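Protein YibA (Escherichia coli, PDB 1OYZ) is of unknown function, with oxidoreductase activity only tentatively assigned, and is a mainly helical protein containing HEAT repeats. Local coordinates at residues A[255-258]-A[259-262]. Numbering follows the deposited sequence.
Sequences PVLD and TMLY
The ring of Tyr262 turns an edge to the backbone carbonyl of Asp258, whose O lies near the ring plane, 3.3 Å from Tyr262 CD1; Thr259 O approaches the edge too, in plane. The Asp258 carboxylate, set 75° to the ring, comes no nearer than 4.1 Å, from OD1 to Tyr262 CE1. With CG anti to the backbone N, this carboxylate is placed beside Leu261 and Tyr262, OD2 lying 3.8 Å from Leu261 CD1.

On another side of the same helical turn, selenomethionine Met260 lies alongside Val256, both side chains pointing the same way. A bend at chi3 (-112°) brings its terminal methyl CE against Val256 CG2 at 3.4 Å and Leu257 CD2 at 3.3 Å, too close for carbon pairs; with CE also 3.0 Å from Val256 O, the exact placing of this methyl is doubtful. Successive i to i+4 bonds run along the backbone here: Thr259 N to Pro255 O is fairly straight (166°), whereas Met260 N and Leu261 N reach Val256 O and Leu257 O less directly. Weak i to i+3 bonds join Leu261 N to Asp258 O and Tyr262 N to Thr259 O.

Asn267 ND2 bonds to Leu261 O, and helix 254-261 packs on helix 268-277, with Leu257 against Ile274 and Leu277, Met260 against Ile270, and Leu261 against Thr271, forming the C-terminal helical pair of the array.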
loop_
_atom_site.group_PDB
_atom_site.type_symbol
_atom_site.label_atom_id
_atom_site.label_comp_id
_atom_site.label_asym_id
_atom_site.label_seq_id
_atom_site.Cartn_x
_atom_site.Cartn_y
_atom_site.Cartn_z
ATOM N N PRO A 255 -28.786 -4.769 -21.053
ATOM C CA PRO A 255 -29.969 -3.910 -20.944
ATOM C C PRO A 255 -29.758 -2.653 -20.109
ATOM O O PRO A 255 -30.028 -1.543 -20.571
ATOM C CB PRO A 255 -31.011 -4.849 -20.335
ATOM C CG PRO A 255 -30.600 -6.192 -20.901
ATOM C CD PRO A 255 -29.115 -6.145 -20.631
ATOM N N VAL A 256 -29.253 -2.835 -18.888
ATOM C CA VAL A 256 -29.020 -1.729 -17.984
ATOM C C VAL A 256 -27.969 -0.776 -18.523
ATOM O O VAL A 256 -28.073 0.426 -18.334
ATOM C CB VAL A 256 -28.570 -2.229 -16.590
ATOM C CG1 VAL A 256 -29.668 -3.048 -15.953
ATOM C CG2 VAL A 256 -27.314 -3.078 -16.720
ATOM N N LEU A 257 -26.945 -1.314 -19.178
ATOM C CA LEU A 257 -25.895 -0.464 -19.731
ATOM C C LEU A 257 -26.534 0.401 -20.805
ATOM O O LEU A 257 -26.349 1.624 -20.841
ATOM C CB LEU A 257 -24.753 -1.301 -20.332
ATOM C CG LEU A 257 -23.837 -2.042 -19.342
ATOM C CD1 LEU A 257 -22.837 -2.882 -20.120
ATOM C CD2 LEU A 257 -23.106 -1.071 -18.402
ATOM N N ASP A 258 -27.316 -0.232 -21.665
ATOM C CA ASP A 258 -27.975 0.501 -22.729
ATOM C C ASP A 258 -28.759 1.681 -22.131
ATOM O O ASP A 258 -28.644 2.816 -22.584
ATOM C CB ASP A 258 -28.899 -0.442 -23.491
ATOM C CG ASP A 258 -29.542 0.228 -24.664
ATOM O OD1 ASP A 258 -30.778 0.440 -24.619
ATOM O OD2 ASP A 258 -28.792 0.556 -25.614
ATOM N N THR A 259 -29.546 1.390 -21.105
ATOM C CA THR A 259 -30.339 2.392 -20.398
ATOM C C THR A 259 -29.495 3.580 -19.883
ATOM O O THR A 259 -29.939 4.737 -19.909
ATOM C CB THR A 259 -31.023 1.764 -19.159
ATOM O OG1 THR A 259 -32.039 0.851 -19.585
ATOM C CG2 THR A 259 -31.640 2.826 -18.289
HETATM N N MSE A 260 -28.298 3.269 -19.388
HETATM C CA MSE A 260 -27.396 4.273 -18.813
HETATM C C MSE A 260 -26.848 5.235 -19.862
HETATM O O MSE A 260 -26.539 6.396 -19.556
HETATM C CB MSE A 260 -26.245 3.581 -18.085
HETATM C CG MSE A 260 -26.728 2.697 -16.936
HETATM SE SE MSE A 260 -25.253 1.734 -16.143
HETATM C CE MSE A 260 -25.684 -0.092 -16.659
ATOM N N LEU A 261 -26.734 4.743 -21.092
ATOM C CA LEU A 261 -26.271 5.564 -22.198
ATOM C C LEU A 261 -27.073 6.878 -22.240
ATOM O O LEU A 261 -26.513 7.951 -22.468
ATOM C CB LEU A 261 -26.435 4.809 -23.540
ATOM C CG LEU A 261 -25.452 3.688 -23.929
ATOM C CD1 LEU A 261 -25.893 3.001 -25.232
ATOM C CD2 LEU A 261 -24.041 4.281 -24.102
ATOM N N TYR A 262 -28.381 6.795 -21.996
ATOM C CA TYR A 262 -29.227 7.983 -22.050
ATOM C C TYR A 262 -29.332 8.698 -20.716
ATOM O O TYR A 262 -29.973 9.746 -20.611
ATOM C CB TYR A 262 -30.640 7.604 -22.519
ATOM C CG TYR A 262 -30.657 6.732 -23.753
ATOM C CD1 TYR A 262 -30.447 5.353 -23.656
ATOM C CD2 TYR A 262 -30.821 7.289 -25.026
ATOM C CE1 TYR A 262 -30.395 4.545 -24.799
ATOM C CE2 TYR A 262 -30.771 6.495 -26.169
ATOM C CZ TYR A 262 -30.553 5.126 -26.049
ATOM O OH TYR A 262 -30.475 4.351 -27.178
#